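PDB 1RCU: conserved hypothetical protein VT76 from Thermotoga maritima, which is of unknown function but belongs to the TIGR00725 family in the SLOG group of Rossmann-like proteins, and so possibly binds a nucleotide-related ligand. Local coordinates for residues A[53-59]-A[186-190]; A[143-149]-A[174-180]. One frame throughout, in Å; residues are numbered along the deposited sequence.

Contact 1: A[53-59]-A[186-190]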
loop_
_atom_site.group_PDB
_atom_site.type_symbol
_atom_site.label_atom_id
_atom_site.label_comp_id
_atom_site.label_asym_id
_atom_site.label_seq_id
_atom_site.Cartn_x
_atom_site.Cartn_y
_atom_site.Cartn_z
ATOM N N THR A 53 -26.850 -0.243 -19.201
ATOM C CA THR A 53 -26.402 0.555 -20.319
ATOM C C THR A 53 -24.904 0.412 -20.563
ATOM O O THR A 53 -24.463 0.374 -21.717
ATOM C CB THR A 53 -26.711 2.026 -20.101
ATOM O OG1 THR A 53 -28.109 2.180 -19.829
ATOM C CG2 THR A 53 -26.337 2.835 -21.357
ATOM N N LEU A 54 -24.120 0.337 -19.491
ATOM C CA LEU A 54 -22.677 0.204 -19.652
ATOM C C LEU A 54 -22.382 -1.138 -20.291
ATOM O O LEU A 54 -21.556 -1.237 -21.196
ATOM C CB LEU A 54 -21.965 0.319 -18.305
ATOM C CG LEU A 54 -22.025 1.727 -17.703
ATOM C CD1 LEU A 54 -21.355 1.763 -16.349
ATOM C CD2 LEU A 54 -21.366 2.703 -18.653
ATOM N N ALA A 55 -23.069 -2.171 -19.811
ATOM C CA ALA A 55 -22.896 -3.515 -20.342
ATOM C C ALA A 55 -23.280 -3.539 -21.816
ATOM O O ALA A 55 -22.513 -4.026 -22.634
ATOM C CB ALA A 55 -23.748 -4.530 -19.551
ATOM N N LYS A 56 -24.457 -3.005 -22.154
ATOM C CA LYS A 56 -24.929 -3.008 -23.542
ATOM C C LYS A 56 -23.955 -2.303 -24.484
ATOM O O LYS A 56 -23.787 -2.721 -25.629
ATOM C CB LYS A 56 -26.325 -2.366 -23.660
ATOM C CG LYS A 56 -27.418 -3.033 -22.816
ATOM C CD LYS A 56 -28.770 -2.359 -23.025
ATOM C CE LYS A 56 -29.768 -2.666 -21.889
ATOM N NZ LYS A 56 -30.693 -3.824 -22.088
ATOM N N LYS A 57 -23.306 -1.249 -23.996
ATOM C CA LYS A 57 -22.357 -0.503 -24.812
ATOM C C LYS A 57 -21.000 -1.180 -24.871
ATOM O O LYS A 57 -20.099 -0.694 -25.550
ATOM C CB LYS A 57 -22.185 0.937 -24.305
ATOM C CG LYS A 57 -23.424 1.813 -24.394
ATOM C CD LYS A 57 -23.986 1.877 -25.803
ATOM C CE LYS A 57 -25.144 2.877 -25.879
ATOM N NZ LYS A 57 -25.801 2.922 -27.214
ATOM N N GLY A 58 -20.851 -2.282 -24.142
ATOM C CA GLY A 58 -19.593 -3.006 -24.155
ATOM C C GLY A 58 -18.447 -2.536 -23.270
ATOM O O GLY A 58 -17.313 -2.960 -23.480
ATOM N N TYR A 59 -18.724 -1.668 -22.297
ATOM C CA TYR A 59 -17.685 -1.180 -21.389
ATOM C C TYR A 59 -17.415 -2.194 -20.269
ATOM O O TYR A 59 -18.323 -2.903 -19.823
ATOM C CB TYR A 59 -18.089 0.158 -20.733
ATOM C CG TYR A 59 -18.366 1.290 -21.692
ATOM C CD1 TYR A 59 -17.390 1.730 -22.585
ATOM C CD2 TYR A 59 -19.611 1.923 -21.711
ATOM C CE1 TYR A 59 -17.644 2.770 -23.483
ATOM C CE2 TYR A 59 -19.879 2.975 -22.605
ATOM C CZ TYR A 59 -18.890 3.390 -23.487
ATOM O OH TYR A 59 -19.160 4.420 -24.364
ATOM N N VAL A 186 -23.621 8.277 -20.390
ATOM C CA VAL A 186 -22.940 7.440 -21.369
ATOM C C VAL A 186 -22.600 8.215 -22.632
ATOM O O VAL A 186 -21.654 7.900 -23.350
ATOM C CB VAL A 186 -23.805 6.250 -21.760
ATOM C CG1 VAL A 186 -23.034 5.302 -22.668
ATOM C CG2 VAL A 186 -24.273 5.553 -20.507
ATOM N N GLN A 187 -23.394 9.232 -22.899
ATOM C CA GLN A 187 -23.196 10.071 -24.053
ATOM C C GLN A 187 -21.878 10.827 -23.905
ATOM O O GLN A 187 -21.108 10.965 -24.850
ATOM C CB GLN A 187 -24.375 11.027 -24.130
ATOM C CG GLN A 187 -24.494 11.833 -25.371
ATOM C CD GLN A 187 -25.747 12.689 -25.342
ATOM O OE1 GLN A 187 -26.858 12.171 -25.184
ATOM N NE2 GLN A 187 -25.577 14.004 -25.469
ATOM N N ILE A 188 -21.631 11.308 -22.697
ATOM C CA ILE A 188 -20.412 12.040 -22.378
ATOM C C ILE A 188 -19.189 11.110 -22.453
ATOM O O ILE A 188 -18.118 11.509 -22.913
ATOM C CB ILE A 188 -20.539 12.656 -20.961
ATOM C CG1 ILE A 188 -21.648 13.702 -20.958
ATOM C CG2 ILE A 188 -19.251 13.308 -20.538
ATOM C CD1 ILE A 188 -22.039 14.180 -19.580
ATOM N N ILE A 189 -19.348 9.865 -22.006
ATOM C CA ILE A 189 -18.254 8.896 -22.051
ATOM C C ILE A 189 -17.880 8.636 -23.504
ATOM O O ILE A 189 -16.704 8.564 -23.839
ATOM C CB ILE A 189 -18.654 7.541 -21.423
ATOM C CG1 ILE A 189 -18.972 7.723 -19.936
ATOM C CG2 ILE A 189 -17.534 6.526 -21.607
ATOM C CD1 ILE A 189 -19.596 6.492 -19.276
ATOM N N GLU A 190 -18.888 8.472 -24.357
ATOM C CA GLU A 190 -18.645 8.228 -25.771
ATOM C C GLU A 190 -17.923 9.434 -26.361
ATOM O O GLU A 190 -16.952 9.293 -27.103
ATOM C CB GLU A 190 -19.972 7.964 -26.495
ATOM C CG GLU A 190 -20.667 6.697 -26.017
ATOM C CD GLU A 190 -21.978 6.431 -26.734
ATOM O OE1 GLU A 190 -22.879 7.295 -26.690
ATOM O OE2 GLU A 190 -22.121 5.347 -27.336
#

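Contact 2: A[143-149]-A[174-180]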
loop_
_atom_site.group_PDB
_atom_site.type_symbol
_atom_site.label_atom_id
_atom_site.label_comp_id
_atom_site.label_asym_id
_atom_site.label_seq_id
_atom_site.Cartn_x
_atom_site.Cartn_y
_atom_site.Cartn_z
ATOM N N LYS A 143 -8.201 11.456 -14.281
ATOM C CA LYS A 143 -9.303 10.643 -14.771
ATOM C C LYS A 143 -10.555 11.482 -14.868
ATOM O O LYS A 143 -10.981 12.083 -13.887
ATOM C CB LYS A 143 -9.578 9.486 -13.810
ATOM C CG LYS A 143 -8.345 8.680 -13.441
ATOM C CD LYS A 143 -7.802 7.963 -14.654
ATOM C CE LYS A 143 -6.816 6.881 -14.258
ATOM N NZ LYS A 143 -6.362 6.145 -15.463
ATOM N N PRO A 144 -11.153 11.563 -16.059
ATOM C CA PRO A 144 -12.373 12.360 -16.170
ATOM C C PRO A 144 -13.453 11.737 -15.305
ATOM O O PRO A 144 -13.597 10.514 -15.234
ATOM C CB PRO A 144 -12.701 12.301 -17.660
ATOM C CG PRO A 144 -12.068 11.006 -18.090
ATOM C CD PRO A 144 -10.752 11.023 -17.364
ATOM N N VAL A 145 -14.200 12.608 -14.645
ATOM C CA VAL A 145 -15.273 12.223 -13.758
ATOM C C VAL A 145 -16.592 12.760 -14.306
ATOM O O VAL A 145 -16.672 13.897 -14.796
ATOM C CB VAL A 145 -15.074 12.828 -12.321
ATOM C CG1 VAL A 145 -16.282 12.498 -11.445
ATOM C CG2 VAL A 145 -13.783 12.294 -11.684
ATOM N N ILE A 146 -17.620 11.924 -14.237
ATOM C CA ILE A 146 -18.943 12.328 -14.655
ATOM C C ILE A 146 -19.833 12.179 -13.429
ATOM O O ILE A 146 -20.025 11.074 -12.928
ATOM C CB ILE A 146 -19.482 11.448 -15.787
ATOM C CG1 ILE A 146 -18.557 11.568 -17.004
ATOM C CG2 ILE A 146 -20.935 11.871 -16.132
ATOM C CD1 ILE A 146 -18.866 10.575 -18.104
ATOM N N LEU A 147 -20.349 13.298 -12.930
ATOM C CA LEU A 147 -21.217 13.276 -11.756
ATOM C C LEU A 147 -22.624 13.054 -12.268
ATOM O O LEU A 147 -23.072 13.746 -13.194
ATOM C CB LEU A 147 -21.171 14.621 -11.000
ATOM C CG LEU A 147 -19.833 15.277 -10.611
ATOM C CD1 LEU A 147 -20.071 16.645 -9.968
ATOM C CD2 LEU A 147 -19.061 14.378 -9.644
ATOM N N LEU A 148 -23.320 12.078 -11.699
ATOM C CA LEU A 148 -24.692 11.819 -12.115
ATOM C C LEU A 148 -25.524 12.606 -11.105
ATOM O O LEU A 148 -25.821 12.126 -10.016
ATOM C CB LEU A 148 -24.993 10.318 -12.046
ATOM C CG LEU A 148 -26.238 9.855 -12.805
ATOM C CD1 LEU A 148 -26.212 10.338 -14.267
ATOM C CD2 LEU A 148 -26.305 8.349 -12.752
ATOM N N ARG A 149 -25.855 13.836 -11.472
ATOM C CA ARG A 149 -26.606 14.748 -10.616
ATOM C C ARG A 149 -28.004 14.297 -10.224
ATOM O O ARG A 149 -28.616 13.463 -10.884
ATOM C CB ARG A 149 -26.679 16.113 -11.300
ATOM C CG ARG A 149 -25.330 16.552 -11.790
ATOM C CD ARG A 149 -24.391 16.819 -10.643
ATOM N NE ARG A 149 -24.357 18.253 -10.414
ATOM C CZ ARG A 149 -25.227 18.910 -9.664
ATOM N NH1 ARG A 149 -26.202 18.269 -9.041
ATOM N NH2 ARG A 149 -25.135 20.216 -9.591
ATOM N N VAL A 174 -8.118 17.843 -14.785
ATOM C CA VAL A 174 -9.050 17.263 -15.752
ATOM C C VAL A 174 -10.463 17.758 -15.451
ATOM O O VAL A 174 -10.769 18.128 -14.320
ATOM C CB VAL A 174 -8.999 15.709 -15.737
ATOM C CG1 VAL A 174 -9.353 15.181 -14.356
ATOM C CG2 VAL A 174 -9.942 15.140 -16.785
ATOM N N GLU A 175 -11.325 17.786 -16.461
ATOM C CA GLU A 175 -12.675 18.307 -16.273
ATOM C C GLU A 175 -13.638 17.381 -15.528
ATOM O O GLU A 175 -13.651 16.167 -15.732
ATOM C CB GLU A 175 -13.294 18.680 -17.626
ATOM C CG GLU A 175 -14.632 19.404 -17.486
ATOM C CD GLU A 175 -15.350 19.659 -18.811
ATOM O OE1 GLU A 175 -14.671 19.781 -19.847
ATOM O OE2 GLU A 175 -16.599 19.761 -18.809
ATOM N N ILE A 176 -14.442 17.968 -14.654
ATOM C CA ILE A 176 -15.435 17.202 -13.929
ATOM C C ILE A 176 -16.751 17.419 -14.664
ATOM O O ILE A 176 -17.350 18.485 -14.570
ATOM C CB ILE A 176 -15.610 17.707 -12.497
ATOM C CG1 ILE A 176 -14.283 17.638 -11.739
ATOM C CG2 ILE A 176 -16.679 16.885 -11.795
ATOM C CD1 ILE A 176 -13.713 16.242 -11.604
ATOM N N HIS A 177 -17.196 16.417 -15.409
ATOM C CA HIS A 177 -18.449 16.543 -16.139
ATOM C C HIS A 177 -19.668 16.307 -15.238
ATOM O O HIS A 177 -19.582 15.675 -14.172
ATOM C CB HIS A 177 -18.477 15.550 -17.307
ATOM C CG HIS A 177 -17.322 15.700 -18.249
ATOM N ND1 HIS A 177 -16.049 15.271 -17.942
ATOM C CD2 HIS A 177 -17.245 16.262 -19.478
ATOM C CE1 HIS A 177 -15.238 15.564 -18.943
ATOM N NE2 HIS A 177 -15.941 16.165 -19.886
ATOM N N GLN A 178 -20.807 16.821 -15.685
ATOM C CA GLN A 178 -22.079 16.678 -14.984
ATOM C C GLN A 178 -23.125 16.163 -15.975
ATOM O O GLN A 178 -23.155 16.579 -17.138
ATOM C CB GLN A 178 -22.543 18.028 -14.429
ATOM C CG GLN A 178 -21.671 18.545 -13.322
ATOM C CD GLN A 178 -22.186 19.844 -12.726
ATOM O OE1 GLN A 178 -23.291 19.896 -12.171
ATOM N NE2 GLN A 178 -21.381 20.895 -12.814
ATOM N N ALA A 179 -23.971 15.249 -15.514
ATOM C CA ALA A 179 -25.044 14.678 -16.322
ATOM C C ALA A 179 -26.244 14.480 -15.410
ATOM O O ALA A 179 -26.087 14.167 -14.235
ATOM C CB ALA A 179 -24.599 13.330 -16.923
ATOM N N TRP A 180 -27.444 14.670 -15.940
ATOM C CA TRP A 180 -28.641 14.502 -15.123
ATOM C C TRP A 180 -29.419 13.273 -15.520
ATOM O O TRP A 180 -30.537 13.066 -15.069
ATOM C CB TRP A 180 -29.546 15.724 -15.241
ATOM C CG TRP A 180 -28.929 16.933 -14.649
ATOM C CD1 TRP A 180 -27.996 17.758 -15.226
ATOM C CD2 TRP A 180 -29.147 17.433 -13.334
ATOM N NE1 TRP A 180 -27.621 18.744 -14.337
ATOM C CE2 TRP A 180 -28.317 18.563 -13.168
ATOM C CE3 TRP A 180 -29.964 17.029 -12.269
ATOM C CZ2 TRP A 180 -28.287 19.296 -11.983
ATOM C CZ3 TRP A 180 -29.935 17.763 -11.076
ATOM C CH2 TRP A 180 -29.101 18.880 -10.946
#

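Contact 1: A[53-59]-A[186-190]
Leu54 and Tyr59, both packed against helix 182-190, are tied together by the carbonyl O of Leu54, which accepts Tyr59 N at 3.1 Å and, more weakly, Lys57 N. The first of these bonds belongs to a Schellman motif that ends helix 44-56: Gly58, at a positive phi of 82°, turns the chain, and its N reaches back to Ala55 O at 2.8 Å. The turn sends Tyr59 towards helix 182-190, the last helix of this Rossmann-like fold, which lies beside helix 44-56 over one face of the parallel sheet. No hydrogen bond joins the two segments, and the interface is mainly apolar. Val186 sits at its middle. Its two methyls divide the work: CG2 meets Thr53 CG2 at 3.5 Å, while CG1, placed anti to the backbone N (chi1 -174°), comes up in the plane of the Tyr59 ring at the CE2 edge and also touches Lys57 CG. Nearer the sheet, Leu54 CD2 meets Ile189 CD1 at 4.2 Å; Leu54 also rests on Val26 and Val28 of strand 25-30, and Ile189 on Ile146. Thr53 turns its hydroxyl back to Glu49 O within its own helix and offers helix 182-190 a methyl. The phenol end of Tyr59 crosses Glu190 at about a right angle, with OH 3.2 Å from the aliphatic CG, and Ile189 CG2 lies obliquely near Tyr59 CZ and OH. With an alanine in place of Tyr59, Ile189 CG2 and Val186 CG1 would probably lose their aromatic neighbour and a gap would open between helix 182-190 and the turn that follows helix 44-56. On the exposed flank Lys57 and Glu190 may attract each other, short of a salt bridge: Lys57, bent at chi2 (-56°), carries NZ to 4.4 Å from Glu190 OE2.

Contact 2: A[143-149]-A[174-180]
His177 and Val145 meet where strands 145-148 and 176-179 pair in parallel, the two strands of a beta-alpha-beta unit at one end of the Rossmann-like sheet. Val145 O takes His177 N at 2.6 Å and, weakly, ND1 of the same residue, which approaches with the oxygen at the edge of the imidazole, in its plane. From there the backbone bonds continue through Leu147 N to His177 O at 2.8 Å, nearly straight at 174°, then Ala179 N to Leu147 O and Arg149 N to Ala179 O. The strand axes run 4.4 Å apart at 29°. The buried middle is closely packed on both faces of the sheet. On the face of Val145 and Leu147, Ile176 spans both: CG2, anti to the backbone N, meets Leu147 CG, while the CG1 branch bends at chi2 to bring CD1 beside Val145 CB at 3.7 Å. Tyr139 of helix 129-140 also touches Ile176 there. On the other face Ile146 CG2 meets Ala179 CB at 4.0 Å, beneath Ile188 of helix 182-190. The ends are more open to solvent. At the start of the pair Val174 lays both methyls against one side of the backbone before Val145, CG1 on Lys143 O and CG2 on Pro144 CA. At the far end a polar cluster takes over: Arg149, bent at chi2 and chi3, gives NE to Gln178 OE1 at 2.6 Å; the amide and guanidinium planes are 14° apart but stepped, so that the donor comes in tilted from the amide plane, while NH1 forms a salt bridge with Asp156. The exposed Trp180 lays its ring against the same arginine, with Arg149 CB 3.3 Å above the centre of the six-membered ring, a CH-pi contact.

Overall arrangement
The centres of contact 1 and contact 2 lie about 14 Å apart, and along the chain contact 2 is nested inside the loop closed by contact 1. Strand 176-179, at the edge of the sheet within this chain, leads into helix 182-190, which turns back over the sheet to meet helix 44-56. Helix 182-190 is common ground: Ile188 and Ile189 pack on Ile146, and Ile188 also on His177; Ile189 touches both sides, and with Val186 and Glu190 it faces segment 53-59. Contact 2 therefore adds the last strand to the parallel sheet, and contact 1 joins the end of the chain to its first helix, setting the last helix beside the first on one face of that sheet.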